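Local coordinates for putative cell invasion protein with MAC/Perforin domain (Bacteroides thetaiotaomicron VPI-5482, PDB 3KK7), which is of unknown precise function but belongs to the membrane-attack complex/perforin (MACPF) family and may take part in cell invasion, at residues S107-R113 with K239-D244; Q369-P375 with N401-G405; E374-I380 with L449-D454. All blocks are in the same frame, centred on the assembly; numbering follows the deposited sequence.

Interaction 1: residues S107-R113 with K239-D244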
loop_
_atom_site.group_PDB
_atom_site.type_symbol
_atom_site.label_atom_id
_atom_site.label_comp_id
_atom_site.label_asym_id
_atom_site.label_seq_id
_atom_site.Cartn_x
_atom_site.Cartn_y
_atom_site.Cartn_z
ATOM N N SER A 107 -3.325 -25.789 -7.865
ATOM C CA SER A 107 -2.398 -26.099 -8.926
ATOM C C SER A 107 -2.449 -24.984 -9.954
ATOM O O SER A 107 -3.531 -24.506 -10.297
ATOM C CB SER A 107 -2.804 -27.376 -9.605
ATOM O OG SER A 107 -2.877 -28.433 -8.683
ATOM N N TYR A 108 -1.278 -24.609 -10.473
ATOM C CA TYR A 108 -1.167 -23.507 -11.408
ATOM C C TYR A 108 0.022 -23.673 -12.344
ATOM O O TYR A 108 1.156 -23.859 -11.911
ATOM C CB TYR A 108 -1.140 -22.159 -10.657
ATOM C CG TYR A 108 -0.053 -21.942 -9.604
ATOM C CD1 TYR A 108 -0.115 -22.562 -8.351
ATOM C CD2 TYR A 108 1.009 -21.059 -9.845
ATOM C CE1 TYR A 108 0.893 -22.345 -7.370
ATOM C CE2 TYR A 108 2.006 -20.819 -8.886
ATOM C CZ TYR A 108 1.950 -21.461 -7.653
ATOM O OH TYR A 108 2.935 -21.203 -6.722
ATOM N N SER A 109 -0.277 -23.605 -13.639
ATOM C CA SER A 109 0.708 -23.738 -14.717
ATOM C C SER A 109 1.518 -22.496 -14.953
ATOM O O SER A 109 2.471 -22.525 -15.736
ATOM C CB SER A 109 0.014 -24.051 -16.040
ATOM O OG SER A 109 -0.523 -25.355 -16.018
ATOM N N ASP A 110 1.122 -21.390 -14.351
ATOM C CA ASP A 110 1.877 -20.161 -14.531
ATOM C C ASP A 110 1.390 -19.147 -13.518
ATOM O O ASP A 110 0.420 -19.411 -12.780
ATOM C CB ASP A 110 1.802 -19.630 -15.987
ATOM C CG ASP A 110 0.444 -19.052 -16.348
ATOM O OD1 ASP A 110 -0.195 -18.376 -15.517
ATOM O OD2 ASP A 110 0.010 -19.262 -17.496
ATOM N N PHE A 111 2.042 -17.989 -13.497
ATOM C CA PHE A 111 1.832 -17.045 -12.420
ATOM C C PHE A 111 0.583 -16.199 -12.582
ATOM O O PHE A 111 0.147 -15.603 -11.623
ATOM C CB PHE A 111 3.129 -16.292 -12.120
ATOM C CG PHE A 111 4.202 -17.225 -11.648
ATOM C CD1 PHE A 111 4.177 -17.730 -10.350
ATOM C CD2 PHE A 111 5.140 -17.727 -12.523
ATOM C CE1 PHE A 111 5.143 -18.676 -9.924
ATOM C CE2 PHE A 111 6.082 -18.673 -12.115
ATOM C CZ PHE A 111 6.082 -19.148 -10.823
ATOM N N ASP A 112 -0.053 -16.210 -13.742
ATOM C CA ASP A 112 -1.385 -15.627 -13.837
ATOM C C ASP A 112 -2.399 -16.614 -13.317
ATOM O O ASP A 112 -3.334 -16.246 -12.590
ATOM C CB ASP A 112 -1.718 -15.214 -15.261
ATOM C CG ASP A 112 -0.981 -13.974 -15.676
ATOM O OD1 ASP A 112 -0.558 -13.187 -14.790
ATOM O OD2 ASP A 112 -0.847 -13.769 -16.898
ATOM N N ARG A 113 -2.204 -17.881 -13.649
ATOM C CA ARG A 113 -3.080 -18.930 -13.140
ATOM C C ARG A 113 -3.005 -19.044 -11.610
ATOM O O ARG A 113 -3.902 -19.619 -11.027
ATOM C CB ARG A 113 -2.747 -20.282 -13.764
ATOM C CG ARG A 113 -2.810 -20.330 -15.308
ATOM C CD ARG A 113 -4.177 -20.499 -15.856
ATOM N NE ARG A 113 -4.891 -21.591 -15.208
ATOM C CZ ARG A 113 -6.192 -21.818 -15.349
ATOM N NH1 ARG A 113 -6.924 -21.042 -16.153
ATOM N NH2 ARG A 113 -6.759 -22.829 -14.703
ATOM N N LYS A 239 -2.082 -30.199 -16.981
ATOM C CA LYS A 239 -1.021 -30.199 -15.983
ATOM C C LYS A 239 -1.609 -29.898 -14.613
ATOM O O LYS A 239 -1.224 -30.508 -13.634
ATOM C CB LYS A 239 0.079 -29.194 -16.320
ATOM C CG LYS A 239 0.839 -29.456 -17.625
ATOM C CD LYS A 239 2.074 -28.524 -17.798
ATOM C CE LYS A 239 1.731 -27.008 -17.954
ATOM N NZ LYS A 239 2.929 -26.096 -18.211
ATOM N N GLU A 240 -2.565 -28.976 -14.561
ATOM C CA GLU A 240 -3.220 -28.614 -13.289
ATOM C C GLU A 240 -4.008 -29.796 -12.697
ATOM O O GLU A 240 -3.930 -30.022 -11.495
ATOM C CB GLU A 240 -4.056 -27.333 -13.434
ATOM C CG GLU A 240 -3.134 -26.080 -13.531
ATOM C CD GLU A 240 -3.846 -24.789 -13.873
ATOM O OE1 GLU A 240 -5.061 -24.739 -13.709
ATOM O OE2 GLU A 240 -3.197 -23.818 -14.311
ATOM N N LYS A 241 -4.699 -30.577 -13.543
ATOM C CA LYS A 241 -5.402 -31.767 -13.083
ATOM C C LYS A 241 -4.369 -32.799 -12.609
ATOM O O LYS A 241 -4.577 -33.454 -11.584
ATOM C CB LYS A 241 -6.340 -32.340 -14.164
ATOM C CG LYS A 241 -7.339 -33.414 -13.671
ATOM N N ASP A 242 -3.241 -32.915 -13.307
ATOM C CA ASP A 242 -2.189 -33.809 -12.833
ATOM C C ASP A 242 -1.670 -33.375 -11.458
ATOM O O ASP A 242 -1.483 -34.180 -10.560
ATOM C CB ASP A 242 -1.035 -33.908 -13.832
ATOM C CG ASP A 242 -1.418 -34.656 -15.122
ATOM O OD1 ASP A 242 -2.498 -35.279 -15.169
ATOM O OD2 ASP A 242 -0.634 -34.632 -16.096
HETATM N N MSE A 243 -1.468 -32.086 -11.272
HETATM C CA MSE A 243 -0.954 -31.589 -9.990
HETATM C C MSE A 243 -2.027 -31.737 -8.892
HETATM O O MSE A 243 -1.724 -32.199 -7.777
HETATM C CB MSE A 243 -0.463 -30.145 -10.150
HETATM C CG MSE A 243 0.005 -29.475 -8.856
HETATM SE SE MSE A 243 1.618 -30.225 -8.101
HETATM C CE MSE A 243 2.890 -29.620 -9.473
ATOM N N ASP A 244 -3.270 -31.361 -9.222
ATOM C CA ASP A 244 -4.415 -31.593 -8.344
ATOM C C ASP A 244 -4.409 -33.038 -7.788
ATOM O O ASP A 244 -4.640 -33.251 -6.600
ATOM C CB ASP A 244 -5.745 -31.362 -9.100
ATOM C CG ASP A 244 -6.067 -29.896 -9.351
ATOM O OD1 ASP A 244 -5.389 -28.970 -8.848
ATOM O OD2 ASP A 244 -7.035 -29.663 -10.082
HETATM O O HOH W 1 -5.950 -26.284 -8.554
#
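Segment 107-113 leaves the end of strand 93-108 at Ser-107 and Tyr-108 and runs on as a loop. Segment 239-244 is part of helix 236-249. The strand end comes closest to the helix at Ser-107: Ser-107 CA lies 5.1 Å from Glu-240 CA. Ser-107 points its side chain at the helix. Its OG donates to Asp-244 OD1 at 2.6 Å and lies 3.1 Å from CG of the selenomethionine Met-243. Water 1 also joins Ser-107 and Asp-244: it accepts from Ser-107 N at 2.8 Å and lies 2.8 Å from Asp-244 OD1. Glu-240 is the hub of the contact. Its OE2 accepts from Ser-109 N at 3.0 Å. Arg-113 meets the same carboxylate in one two-pronged salt bridge: Arg-113 NE to Glu-240 OE2 at 2.9 Å and Arg-113 NH2 to Glu-240 OE1 at 2.7 Å, with OE1 at the guanidinium edge, near its plane. Lys-116 is a second positive partner for OE1. Within the loop, Asp-110 OD1 accepts from Arg-113 N at 2.8 Å, an Asx motif that shapes the turn leading to Arg-113. Ser-109 OG bonds to the Phe-236 carbonyl, and Lys-239 NZ reaches the carbonyls of Val-157 and Glu-155. The helix side rests on strand 157-173 through Val-158. Helices 133-146 and 236-249 follow strands 93-108 and 220-230. In pore-forming MACPF relatives, helices in such positions can unfold into membrane hairpins, so the contact probably joins the beginnings of two comparable regions. The joint is largely polar and charged, so it depends on directed bonds more than on apolar fit.

Interaction 2: residues Q369-P375 with N401-G405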
loop_
_atom_site.group_PDB
_atom_site.type_symbol
_atom_site.label_atom_id
_atom_site.label_comp_id
_atom_site.label_asym_id
_atom_site.label_seq_id
_atom_site.Cartn_x
_atom_site.Cartn_y
_atom_site.Cartn_z
ATOM N N GLN A 369 8.125 7.942 -7.384
ATOM C CA GLN A 369 9.173 8.866 -7.027
ATOM C C GLN A 369 10.016 8.170 -5.952
ATOM O O GLN A 369 9.500 7.908 -4.849
ATOM C CB GLN A 369 8.584 10.172 -6.504
ATOM C CG GLN A 369 9.677 11.133 -6.061
ATOM C CD GLN A 369 9.261 12.575 -6.014
ATOM O OE1 GLN A 369 8.896 13.160 -7.036
ATOM N NE2 GLN A 369 9.362 13.181 -4.843
ATOM N N GLU A 370 11.283 7.855 -6.275
ATOM C CA GLU A 370 12.144 7.098 -5.357
ATOM C C GLU A 370 12.228 7.831 -3.998
ATOM O O GLU A 370 12.053 7.204 -2.942
ATOM C CB GLU A 370 13.553 6.833 -5.958
ATOM C CG GLU A 370 13.623 6.224 -7.411
ATOM C CD GLU A 370 14.129 4.748 -7.508
ATOM O OE1 GLU A 370 13.717 3.868 -6.723
ATOM O OE2 GLU A 370 14.935 4.456 -8.408
ATOM N N SER A 371 12.449 9.143 -4.027
ATOM C CA SER A 371 12.638 9.909 -2.781
ATOM C C SER A 371 12.168 11.347 -2.831
ATOM O O SER A 371 12.012 11.921 -3.895
ATOM C CB SER A 371 14.117 9.915 -2.417
ATOM O OG SER A 371 14.863 10.110 -3.589
ATOM N N LEU A 372 11.981 11.928 -1.646
ATOM C CA LEU A 372 11.455 13.272 -1.531
ATOM C C LEU A 372 12.414 14.243 -2.218
ATOM O O LEU A 372 13.595 13.964 -2.315
ATOM C CB LEU A 372 11.178 13.624 -0.061
ATOM C CG LEU A 372 10.136 12.736 0.649
ATOM C CD1 LEU A 372 9.867 13.247 2.023
ATOM C CD2 LEU A 372 8.784 12.584 -0.109
ATOM N N GLU A 373 11.884 15.348 -2.740
ATOM C CA GLU A 373 12.639 16.268 -3.597
ATOM C C GLU A 373 12.356 17.749 -3.275
ATOM O O GLU A 373 11.563 18.056 -2.389
ATOM C CB GLU A 373 12.326 15.973 -5.062
ATOM C CG GLU A 373 12.854 14.639 -5.561
ATOM C CD GLU A 373 12.388 14.283 -7.001
ATOM O OE1 GLU A 373 12.041 15.191 -7.804
ATOM O OE2 GLU A 373 12.358 13.068 -7.327
ATOM N N GLU A 374 13.038 18.656 -3.979
ATOM C CA GLU A 374 12.879 20.092 -3.750
ATOM C C GLU A 374 11.507 20.522 -4.229
ATOM O O GLU A 374 11.133 20.230 -5.362
ATOM C CB GLU A 374 13.939 20.906 -4.516
ATOM C CG GLU A 374 13.853 22.460 -4.329
ATOM C CD GLU A 374 14.889 23.245 -5.156
ATOM O OE1 GLU A 374 15.844 22.622 -5.675
ATOM O OE2 GLU A 374 14.732 24.484 -5.281
ATOM N N PRO A 375 10.747 21.208 -3.367
ATOM C CA PRO A 375 9.511 21.815 -3.835
ATOM C C PRO A 375 9.723 23.156 -4.569
ATOM O O PRO A 375 10.766 23.781 -4.448
ATOM C CB PRO A 375 8.708 22.002 -2.554
ATOM C CG PRO A 375 9.688 22.049 -1.500
ATOM C CD PRO A 375 10.846 21.235 -1.903
ATOM N N ASN A 401 4.527 22.376 -6.498
ATOM C CA ASN A 401 5.045 21.011 -6.553
ATOM C C ASN A 401 5.557 20.652 -5.164
ATOM O O ASN A 401 6.472 21.319 -4.666
ATOM C CB ASN A 401 6.152 20.842 -7.603
ATOM C CG ASN A 401 5.595 20.651 -9.031
ATOM O OD1 ASN A 401 5.882 19.648 -9.692
ATOM N ND2 ASN A 401 4.790 21.615 -9.502
ATOM N N THR A 402 4.965 19.619 -4.545
ATOM C CA THR A 402 5.314 19.228 -3.181
ATOM C C THR A 402 6.590 18.404 -3.159
ATOM O O THR A 402 7.113 18.057 -4.197
ATOM C CB THR A 402 4.168 18.427 -2.510
ATOM O OG1 THR A 402 4.046 17.127 -3.113
ATOM C CG2 THR A 402 2.849 19.182 -2.628
ATOM N N ARG A 403 7.064 18.067 -1.971
ATOM C CA ARG A 403 8.227 17.214 -1.807
ATOM C C ARG A 403 8.049 15.847 -2.467
ATOM O O ARG A 403 9.011 15.225 -2.977
ATOM C CB ARG A 403 8.492 16.974 -0.325
ATOM C CG ARG A 403 8.977 18.183 0.461
ATOM C CD ARG A 403 9.465 17.741 1.840
ATOM N NE ARG A 403 8.358 17.289 2.672
ATOM C CZ ARG A 403 8.453 16.462 3.719
ATOM N NH1 ARG A 403 7.355 16.125 4.384
ATOM N NH2 ARG A 403 9.615 15.961 4.108
ATOM N N GLN A 404 6.803 15.388 -2.433
ATOM C CA GLN A 404 6.432 14.059 -2.893
ATOM C C GLN A 404 6.243 14.106 -4.398
ATOM O O GLN A 404 6.123 13.078 -5.050
ATOM C CB GLN A 404 5.143 13.618 -2.191
ATOM C CG GLN A 404 5.200 13.532 -0.641
ATOM C CD GLN A 404 5.131 14.884 0.124
ATOM O OE1 GLN A 404 4.702 15.913 -0.416
ATOM N NE2 GLN A 404 5.570 14.869 1.388
ATOM N N GLY A 405 6.220 15.318 -4.947
ATOM C CA GLY A 405 6.075 15.519 -6.391
ATOM C C GLY A 405 4.629 15.595 -6.856
ATOM O O GLY A 405 4.333 15.332 -8.005
#
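Leu-372 lays its CD1 over one face of the Arg-403 guanidinium, 3.4 Å from NH2. Its CD2 reaches Gln-404 CG at 3.7 Å. The charge of Arg-403 is met by the C-terminal carboxylate of Leu-541, and its guanidinium also bonds to the carbonyls of Tyr-197 and Trp-35. The backbone carbonyl of Arg-403 holds the other segment. Its O accepts from Glu-373 N at 2.9 Å and, weakly, from Gln-369 NE2 at 2.8 Å. A CA-H...O contact runs the other way, from Arg-403 CA to Glu-373 O at 3.5 Å. Pro-375 closes the end of the contact, with CB 3.2 Å from Asn-401 O. Just beyond it, Tyr-376 pairs with Asn-401 through the backbone. Gly-405 has left-handed backbone angles (88/25). A CB there would lie only 2.4 Å from Gln-369 OE1 and would also press on the preceding carbonyl. Thr-402 to Gly-405 form a type I beta turn, closed by Gly-405 N to Thr-402 O at 3.0 Å. The turn links antiparallel strands 392-401 and 407-411, so the arrangement is that of a beta-hairpin turn packed against an extended linker entering the neighbouring strand.

Interaction 3: residues E374-I380 with L449-D454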
loop_
_atom_site.group_PDB
_atom_site.type_symbol
_atom_site.label_atom_id
_atom_site.label_comp_id
_atom_site.label_asym_id
_atom_site.label_seq_id
_atom_site.Cartn_x
_atom_site.Cartn_y
_atom_site.Cartn_z
ATOM N N GLU A 374 13.038 18.656 -3.979
ATOM C CA GLU A 374 12.879 20.092 -3.750
ATOM C C GLU A 374 11.507 20.522 -4.229
ATOM O O GLU A 374 11.133 20.230 -5.362
ATOM C CB GLU A 374 13.939 20.906 -4.516
ATOM C CG GLU A 374 13.853 22.460 -4.329
ATOM C CD GLU A 374 14.889 23.245 -5.156
ATOM O OE1 GLU A 374 15.844 22.622 -5.675
ATOM O OE2 GLU A 374 14.732 24.484 -5.281
ATOM N N PRO A 375 10.747 21.208 -3.367
ATOM C CA PRO A 375 9.511 21.815 -3.835
ATOM C C PRO A 375 9.723 23.156 -4.569
ATOM O O PRO A 375 10.766 23.781 -4.448
ATOM C CB PRO A 375 8.708 22.002 -2.554
ATOM C CG PRO A 375 9.688 22.049 -1.500
ATOM C CD PRO A 375 10.846 21.235 -1.903
ATOM N N TYR A 376 8.709 23.576 -5.322
ATOM C CA TYR A 376 8.782 24.781 -6.130
ATOM C C TYR A 376 7.410 25.099 -6.683
ATOM O O TYR A 376 6.605 24.207 -6.874
ATOM C CB TYR A 376 9.750 24.595 -7.307
ATOM C CG TYR A 376 9.404 23.463 -8.247
ATOM C CD1 TYR A 376 8.556 23.666 -9.334
ATOM C CD2 TYR A 376 9.948 22.191 -8.063
ATOM C CE1 TYR A 376 8.242 22.620 -10.216
ATOM C CE2 TYR A 376 9.642 21.144 -8.923
ATOM C CZ TYR A 376 8.785 21.359 -9.998
ATOM O OH TYR A 376 8.496 20.317 -10.846
ATOM N N ILE A 377 7.160 26.374 -6.942
ATOM C CA ILE A 377 5.941 26.812 -7.578
ATOM C C ILE A 377 6.255 27.037 -9.043
ATOM O O ILE A 377 7.229 27.709 -9.355
ATOM C CB ILE A 377 5.461 28.119 -6.981
ATOM C CG1 ILE A 377 5.120 27.922 -5.497
ATOM C CG2 ILE A 377 4.262 28.629 -7.771
ATOM C CD1 ILE A 377 4.645 29.181 -4.792
ATOM N N GLU A 378 5.456 26.458 -9.935
ATOM C CA GLU A 378 5.586 26.719 -11.364
ATOM C C GLU A 378 4.317 27.456 -11.823
ATOM O O GLU A 378 3.194 26.998 -11.554
ATOM C CB GLU A 378 5.831 25.430 -12.165
ATOM C CG GLU A 378 4.745 24.341 -12.024
ATOM C CD GLU A 378 5.088 23.041 -12.741
ATOM O OE1 GLU A 378 5.795 23.119 -13.770
ATOM O OE2 GLU A 378 4.645 21.947 -12.285
ATOM N N ILE A 379 4.485 28.628 -12.443
ATOM C CA ILE A 379 3.354 29.397 -12.978
ATOM C C ILE A 379 3.212 28.968 -14.435
ATOM O O ILE A 379 4.064 29.288 -15.280
ATOM C CB ILE A 379 3.576 30.932 -12.895
ATOM C CG1 ILE A 379 3.863 31.363 -11.445
ATOM C CG2 ILE A 379 2.355 31.670 -13.452
ATOM C CD1 ILE A 379 4.725 32.597 -11.315
ATOM N N ILE A 380 2.155 28.223 -14.726
ATOM C CA ILE A 380 1.987 27.658 -16.046
ATOM C C ILE A 380 0.547 27.827 -16.487
ATOM O O ILE A 380 -0.192 28.592 -15.895
ATOM C CB ILE A 380 2.435 26.176 -16.064
ATOM C CG1 ILE A 380 1.631 25.344 -15.053
ATOM C CG2 ILE A 380 3.929 26.083 -15.765
ATOM C CD1 ILE A 380 1.636 23.844 -15.327
ATOM N N LEU A 449 10.797 29.553 -1.952
ATOM C CA LEU A 449 11.315 28.472 -2.772
ATOM C C LEU A 449 11.428 28.943 -4.222
ATOM O O LEU A 449 10.990 30.037 -4.568
ATOM C CB LEU A 449 10.430 27.227 -2.646
ATOM C CG LEU A 449 8.904 27.322 -2.521
ATOM C CD1 LEU A 449 8.236 28.127 -3.658
ATOM C CD2 LEU A 449 8.335 25.891 -2.438
ATOM N N LYS A 450 12.057 28.119 -5.053
ATOM C CA LYS A 450 12.166 28.379 -6.475
ATOM C C LYS A 450 10.760 28.598 -7.050
ATOM O O LYS A 450 9.890 27.756 -6.896
ATOM C CB LYS A 450 12.857 27.191 -7.167
ATOM C CG LYS A 450 13.199 27.365 -8.665
ATOM C CD LYS A 450 13.302 26.008 -9.436
ATOM C CE LYS A 450 14.632 25.243 -9.234
ATOM N NZ LYS A 450 14.579 23.904 -9.913
ATOM N N ILE A 451 10.538 29.763 -7.648
ATOM C CA ILE A 451 9.337 30.042 -8.417
ATOM C C ILE A 451 9.803 30.187 -9.867
ATOM O O ILE A 451 10.786 30.901 -10.154
ATOM C CB ILE A 451 8.636 31.347 -7.963
ATOM C CG1 ILE A 451 8.326 31.287 -6.471
ATOM C CG2 ILE A 451 7.377 31.604 -8.789
ATOM C CD1 ILE A 451 7.671 32.526 -5.944
ATOM N N LYS A 452 9.125 29.488 -10.771
ATOM C CA LYS A 452 9.431 29.577 -12.187
ATOM C C LYS A 452 8.137 29.707 -12.959
ATOM O O LYS A 452 7.068 29.469 -12.415
ATOM C CB LYS A 452 10.236 28.372 -12.657
ATOM C CG LYS A 452 9.776 27.018 -12.124
ATOM C CD LYS A 452 10.116 25.877 -13.110
ATOM C CE LYS A 452 10.739 24.644 -12.432
ATOM N NZ LYS A 452 10.596 23.403 -13.269
ATOM N N ALA A 453 8.242 30.148 -14.205
ATOM C CA ALA A 453 7.093 30.277 -15.078
ATOM C C ALA A 453 7.446 29.591 -16.376
ATOM O O ALA A 453 8.625 29.419 -16.667
ATOM C CB ALA A 453 6.748 31.744 -15.312
ATOM N N ASP A 454 6.436 29.177 -17.142
ATOM C CA ASP A 454 6.685 28.526 -18.417
ATOM C C ASP A 454 5.457 28.572 -19.291
ATOM O O ASP A 454 4.544 27.798 -19.098
ATOM C CB ASP A 454 7.126 27.079 -18.212
ATOM C CG ASP A 454 7.701 26.452 -19.481
ATOM O OD1 ASP A 454 7.392 26.899 -20.611
ATOM O OD2 ASP A 454 8.487 25.498 -19.336
#
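Glu-374 sets OE2 3.8 Å from Lys-450 CB, while its OE1 forms a salt bridge with Arg-33. Pro-375 CB touches Leu-449 CD2 at 3.9 Å. Tyr-376 begins the strand. Lys-452 NZ lies 4.5 Å from the centroid of the Tyr-376 ring, an off-centre cation-pi contact; Lys-452 also forms a salt bridge with Glu-21. Ile-377 N donates to Lys-450 O at 3.1 Å, and Ile-377 O accepts from Lys-452 N at 3.0 Å. The strands are parallel, 20° apart, and belong to the mixed sheet of the D2 domain. Strand 392-401 also pairs with strand 376-386, in antiparallel fashion. Glu-378 sits on the same face as Tyr-376. It forms salt bridges with Lys-457 and Lys-407 and a hydrogen bond with Asn-401. Ile-379 N donates to Lys-452 O at 2.7 Å, and Ile-379 O accepts from Asp-454 N at 3.0 Å. With Ile-377, Ile-451 and Ala-453, Ile-379 forms the opposite face, where helix 429-443 packs on Ile-379 and Ala-453. Ile-380 CG2 reaches Asp-454 CB at 4.1 Å.

From the N terminus, interaction 1 comes first. It closes a loop of 125 residues within the MACPF region and ties the end of strand 93-108 to helix 236-249. It ends before the others begin and lies across the chain's centre from them. The chain then runs from 369-375 straight into 374-380, which share Glu-374 and Pro-375. Interaction 2 closes a loop of 25 residues, holding the linker that enters the D2 sheet to a hairpin turn. Interaction 3 closes a longer loop of 68 residues, bringing strand 450-454 beside strand 376-386. The two loops cross; the centres of interactions 2 and 3 are about 13 Å apart. They meet at Asn-401, which also bonds Glu-378 of interaction 3.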